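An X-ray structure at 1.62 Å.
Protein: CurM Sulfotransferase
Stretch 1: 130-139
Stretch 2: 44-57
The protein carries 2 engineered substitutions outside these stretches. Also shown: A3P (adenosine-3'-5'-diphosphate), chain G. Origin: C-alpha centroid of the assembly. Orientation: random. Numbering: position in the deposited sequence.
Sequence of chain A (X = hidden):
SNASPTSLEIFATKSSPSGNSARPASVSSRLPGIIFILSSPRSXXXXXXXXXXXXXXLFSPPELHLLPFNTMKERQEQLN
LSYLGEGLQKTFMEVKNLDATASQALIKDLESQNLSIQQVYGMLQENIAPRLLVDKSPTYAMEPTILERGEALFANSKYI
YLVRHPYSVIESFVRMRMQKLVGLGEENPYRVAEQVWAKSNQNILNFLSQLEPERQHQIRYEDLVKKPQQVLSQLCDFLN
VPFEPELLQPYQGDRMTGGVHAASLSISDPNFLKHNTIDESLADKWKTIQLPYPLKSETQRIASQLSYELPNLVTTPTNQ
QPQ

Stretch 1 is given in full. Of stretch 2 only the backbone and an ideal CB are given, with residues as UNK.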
# COMPACT_ATOMS: atom_id res chain seq x y z
N PRO A 130 -6.39 -3.57 -20.94
CA PRO A 130 -5.68 -4.77 -20.50
C PRO A 130 -4.69 -4.57 -19.34
O PRO A 130 -3.97 -5.50 -18.99
CB PRO A 130 -4.91 -5.18 -21.77
CG PRO A 130 -4.61 -3.89 -22.43
CD PRO A 130 -5.78 -2.98 -22.15
N ARG A 131 -4.66 -3.37 -18.77
CA ARG A 131 -3.80 -3.09 -17.61
C ARG A 131 -4.16 -3.96 -16.41
O ARG A 131 -5.32 -4.36 -16.25
CB ARG A 131 -3.87 -1.61 -17.23
CG ARG A 131 -3.29 -0.66 -18.27
CD ARG A 131 -3.57 0.79 -17.92
NE ARG A 131 -4.97 1.14 -18.15
CZ ARG A 131 -5.50 2.35 -17.95
NH1 ARG A 131 -4.74 3.34 -17.50
NH2 ARG A 131 -6.78 2.56 -18.20
N LEU A 132 -3.16 -4.25 -15.58
CA LEU A 132 -3.35 -4.97 -14.32
C LEU A 132 -3.42 -4.00 -13.14
O LEU A 132 -2.58 -3.11 -13.01
CB LEU A 132 -2.19 -5.94 -14.05
CG LEU A 132 -1.97 -7.20 -14.90
CD1 LEU A 132 -0.76 -7.94 -14.34
CD2 LEU A 132 -3.18 -8.12 -14.93
N LEU A 133 -4.40 -4.21 -12.27
CA LEU A 133 -4.55 -3.39 -11.07
C LEU A 133 -3.47 -3.70 -10.04
O LEU A 133 -3.18 -4.87 -9.76
CB LEU A 133 -5.93 -3.61 -10.46
CG LEU A 133 -6.27 -2.83 -9.19
CD1 LEU A 133 -6.32 -1.34 -9.47
CD2 LEU A 133 -7.61 -3.30 -8.65
N VAL A 134 -2.86 -2.64 -9.51
CA VAL A 134 -1.98 -2.71 -8.35
C VAL A 134 -2.76 -2.13 -7.19
O VAL A 134 -3.13 -0.95 -7.20
CB VAL A 134 -0.69 -1.89 -8.56
CG1 VAL A 134 0.17 -1.94 -7.31
CG2 VAL A 134 0.07 -2.39 -9.78
N ASP A 135 -3.00 -2.97 -6.19
CA ASP A 135 -3.81 -2.60 -5.03
C ASP A 135 -2.91 -2.53 -3.79
O ASP A 135 -2.47 -3.55 -3.27
CB ASP A 135 -4.94 -3.62 -4.86
CG ASP A 135 -5.96 -3.20 -3.82
OD1 ASP A 135 -7.10 -3.72 -3.87
OD2 ASP A 135 -5.62 -2.37 -2.95
N LYS A 136 -2.65 -1.30 -3.34
CA LYS A 136 -1.77 -1.04 -2.19
C LYS A 136 -2.52 -0.40 -1.02
O LYS A 136 -3.23 0.59 -1.20
CB LYS A 136 -0.63 -0.09 -2.61
CG LYS A 136 0.44 0.18 -1.51
CD LYS A 136 0.06 1.32 -0.51
CE LYS A 136 0.31 2.71 -1.10
NZ LYS A 136 0.21 3.74 -0.01
N SER A 137 -2.34 -0.97 0.17
CA SER A 137 -2.74 -0.31 1.42
C SER A 137 -2.00 -0.93 2.60
O SER A 137 -2.03 -2.15 2.76
CB SER A 137 -4.24 -0.40 1.68
OG SER A 137 -4.56 0.18 2.94
N PRO A 138 -1.36 -0.10 3.45
CA PRO A 138 -0.71 -0.68 4.63
C PRO A 138 -1.70 -1.28 5.62
O PRO A 138 -1.32 -2.12 6.45
CB PRO A 138 0.03 0.51 5.25
CG PRO A 138 0.24 1.44 4.14
CD PRO A 138 -0.99 1.31 3.26
N THR A 139 -2.97 -0.88 5.53
CA THR A 139 -3.96 -1.35 6.50
C THR A 139 -4.33 -2.83 6.31
O THR A 139 -4.82 -3.46 7.26
CB THR A 139 -5.22 -0.46 6.51
OG1 THR A 139 -5.90 -0.59 5.26
CG2 THR A 139 -4.86 0.99 6.75
N UNK A 44 7.41 3.23 2.66
CA UNK A 44 7.62 3.70 1.29
C UNK A 44 6.62 3.10 0.31
O UNK A 44 6.89 3.03 -0.90
CB UNK A 44 9.04 3.37 0.84
N UNK A 45 5.46 2.67 0.82
CA UNK A 45 4.45 2.02 -0.04
C UNK A 45 3.88 2.97 -1.10
O UNK A 45 3.65 2.56 -2.24
CB UNK A 45 3.31 1.48 0.82
N UNK A 46 3.69 4.24 -0.73
CA UNK A 46 3.17 5.24 -1.68
C UNK A 46 4.19 5.49 -2.78
O UNK A 46 3.84 5.49 -3.97
CB UNK A 46 2.83 6.55 -0.97
N UNK A 47 5.45 5.69 -2.39
CA UNK A 47 6.51 5.81 -3.40
C UNK A 47 6.47 4.65 -4.39
O UNK A 47 6.46 4.87 -5.60
CB UNK A 47 7.88 5.87 -2.73
N UNK A 48 6.43 3.43 -3.89
CA UNK A 48 6.38 2.27 -4.77
C UNK A 48 5.15 2.26 -5.68
O UNK A 48 5.26 2.02 -6.89
CB UNK A 48 6.41 0.99 -3.93
N UNK A 49 3.97 2.53 -5.12
CA UNK A 49 2.76 2.51 -5.95
C UNK A 49 2.81 3.59 -7.03
O UNK A 49 2.34 3.38 -8.14
CB UNK A 49 1.52 2.70 -5.08
N UNK A 50 3.42 4.72 -6.70
CA UNK A 50 3.56 5.83 -7.66
C UNK A 50 4.56 5.49 -8.77
O UNK A 50 4.33 5.80 -9.93
CB UNK A 50 4.00 7.10 -6.94
N UNK A 51 5.67 4.84 -8.41
CA UNK A 51 6.60 4.33 -9.42
C UNK A 51 5.87 3.42 -10.40
O UNK A 51 5.98 3.59 -11.62
CB UNK A 51 7.76 3.58 -8.76
N UNK A 52 5.11 2.46 -9.87
CA UNK A 52 4.38 1.52 -10.72
C UNK A 52 3.28 2.18 -11.55
O UNK A 52 2.94 1.67 -12.62
CB UNK A 52 3.77 0.42 -9.85
N UNK A 53 2.73 3.29 -11.06
CA UNK A 53 1.68 4.03 -11.77
C UNK A 53 2.13 4.51 -13.15
O UNK A 53 1.29 4.75 -14.03
CB UNK A 53 1.23 5.23 -10.93
N UNK A 54 3.44 4.64 -13.33
CA UNK A 54 4.01 5.07 -14.60
C UNK A 54 4.06 4.01 -15.68
O UNK A 54 4.21 4.33 -16.86
CB UNK A 54 5.43 5.59 -14.36
N UNK A 55 3.91 2.74 -15.30
CA UNK A 55 4.02 1.64 -16.26
C UNK A 55 2.75 1.48 -17.09
O UNK A 55 1.65 1.42 -16.54
CB UNK A 55 4.33 0.33 -15.53
N UNK A 56 2.90 1.35 -18.41
CA UNK A 56 1.74 1.25 -19.30
C UNK A 56 0.90 -0.01 -19.12
O UNK A 56 -0.26 -0.04 -19.56
CB UNK A 56 2.21 1.32 -20.75
N UNK A 57 1.46 -1.04 -18.50
CA UNK A 57 0.76 -2.31 -18.28
C UNK A 57 0.02 -2.37 -16.96
O UNK A 57 -0.70 -3.34 -16.68
CB UNK A 57 1.76 -3.47 -18.35
P1 A3P G . 8.45 9.89 6.36
O1P A3P G . 7.63 9.99 7.62
O2P A3P G . 8.17 11.00 5.37
O3P A3P G . 9.91 9.64 6.62
P2 A3P G . 4.14 5.02 3.24
O4P A3P G . 4.19 3.53 3.28
O5P A3P G . 3.35 5.69 4.32
O6P A3P G . 3.84 5.56 1.86
O5' A3P G . 5.66 5.48 3.56
C5' A3P G . 5.93 6.86 3.83
C4' A3P G . 7.44 7.01 3.84
O4' A3P G . 7.93 6.86 2.50
C3' A3P G . 7.88 8.40 4.24
O3' A3P G . 7.89 8.53 5.67
C2' A3P G . 9.26 8.46 3.60
O2' A3P G . 10.26 7.94 4.48
C1' A3P G . 9.17 7.54 2.39
N9 A3P G . 9.16 8.34 1.13
C8 A3P G . 8.17 9.12 0.65
N7 A3P G . 8.53 9.72 -0.51
C5 A3P G . 9.79 9.32 -0.77
C6 A3P G . 10.80 9.57 -1.83
N6 A3P G . 10.50 10.38 -2.88
N1 A3P G . 12.00 8.95 -1.72
C2 A3P G . 12.30 8.12 -0.69
N3 A3P G . 11.43 7.85 0.31
C4 A3P G . 10.20 8.41 0.30

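Strand 132-136 and the helix that begins at 45 run nearly antiparallel, their directions 171° apart and their axes 9.6 Å apart at closest approach, so the start of the helix meets the end of the strand.

Position 44 has phi/psi of 82/23. A positive phi favours glycine, and nothing of stretch 1 lies near the ideal CB. It is Gly44, the N-cap residue, whose N donates to A3P O5' at 3.0 Å.

Position 45 points toward stretch 1. Its ideal CB stands 3.5 Å from Lys136 CD and 4.5 Å from Pro138 CG, with the lysine ammonium and a ligand phosphate close by. A small side chain with an oxygen fits best: serine, threonine, perhaps aspartate, though an acid would face the phosphate. Ser45 is deposited, chi1 p. Its OG accepts from Lys136 NZ at 3.0 Å and donates to A3P O4P at 2.7 Å, so one hydroxyl links the lysine to the phosphate.

At 46 the CB points sideways, but lies 4.0 Å from Lys136 NZ. A short acceptor that can also donate would serve both the ammonium and the phosphate; serine or threonine qualifies. Thr46 repeats the pattern: OG1 accepts from Lys136 NZ at 3.0 Å and gives its proton to A3P O6P at 2.8 Å.

Position 47 points away, leaving the choice to other surroundings. Leu47 places CD2 3.8 Å from A3P C2. Position 48, sideways and beyond reach of stretch 1, is equally unconstrained by the strand; it is Leu48.

Position 49 faces the strand again, its ideal CB 4.2 Å from Lys136 CE and 5.3 Å from Val134 CG1. An aliphatic residue would pack here, as would a long polar one whose stem covers the lysine methylenes. Arg49 takes the second course: CG lies 3.9 Å from Lys136 CE, while the end of the chain leads away. Its NE donates to a water at 3.0 Å from the water O, which also accepts a weak bond from Lys136 NZ at 3.4 Å.

Positions 50 and 51 are out of reach of stretch 1, which sets no preference; they are Val50 and Met51.

One helical turn beyond 48, position 52 points toward the strand, with Val134 CG2 4.6 Å from the ideal CB. That apolar partner invites leucine, isoleucine, valine or methionine. Leu52, m/t, brings CD1 to 4.1 Å from Val134 CG1.

Position 53 looks sideways without touching stretch 1, and 54 and 55 are out of reach. They hold Ala53, Gly54 and His55; ND1 of His55 accepts from the backbone N of 57 at 3.0 Å.

At 56 and 57 the CB atoms point away, so the contact belongs to the backbone and many side chains would suit. Ser56 sets its O 3.4 Å from Arg131 CG. The O of Ser57 accepts from Leu132 N at 2.8 Å and receives a CA-H...O contact from Arg131 CA at 3.2 Å.

Stretch 2, residues 44-57: GSTLLRVMLAGHSS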
# COMPACT_ATOMS: atom_id res chain seq x y z
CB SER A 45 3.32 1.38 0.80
OG SER A 45 2.52 2.37 1.43
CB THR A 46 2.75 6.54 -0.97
OG1 THR A 46 1.79 6.24 0.04
CG2 THR A 46 2.14 7.53 -1.98
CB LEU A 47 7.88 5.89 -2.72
CG LEU A 47 9.08 5.85 -3.67
CD1 LEU A 47 9.15 7.11 -4.54
CD2 LEU A 47 10.35 5.70 -2.84
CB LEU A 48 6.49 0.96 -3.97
CG LEU A 48 6.47 -0.31 -4.83
CD1 LEU A 48 7.63 -0.35 -5.84
CD2 LEU A 48 6.50 -1.54 -3.92
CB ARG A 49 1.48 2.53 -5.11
CG ARG A 49 0.94 3.90 -4.71
CD ARG A 49 -0.06 4.46 -5.74
NE ARG A 49 -0.46 5.81 -5.34
CZ ARG A 49 -0.79 6.78 -6.19
NH1 ARG A 49 -1.10 7.98 -5.70
NH2 ARG A 49 -0.79 6.57 -7.51
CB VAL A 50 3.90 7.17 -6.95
CG1 VAL A 50 4.21 8.27 -7.96
CG2 VAL A 50 2.72 7.60 -6.06
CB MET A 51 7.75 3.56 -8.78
CG MET A 51 8.71 4.45 -8.03
SD MET A 51 9.72 3.44 -6.93
CE MET A 51 11.08 4.51 -6.58
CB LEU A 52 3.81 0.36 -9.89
CG LEU A 52 4.84 -0.52 -9.18
CD1 LEU A 52 4.16 -1.57 -8.30
CD2 LEU A 52 5.78 -1.18 -10.18
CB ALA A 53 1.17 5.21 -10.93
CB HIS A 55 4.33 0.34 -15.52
CG HIS A 55 4.91 -0.72 -16.40
ND1 HIS A 55 4.17 -1.37 -17.36
CD2 HIS A 55 6.16 -1.23 -16.46
CE1 HIS A 55 4.94 -2.25 -17.98
NE2 HIS A 55 6.15 -2.18 -17.46
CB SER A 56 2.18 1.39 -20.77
OG SER A 56 2.92 0.27 -21.20
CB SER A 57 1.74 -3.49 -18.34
OG SER A 57 2.35 -3.61 -19.61
O HOH W 1 -1.12 5.64 -2.45
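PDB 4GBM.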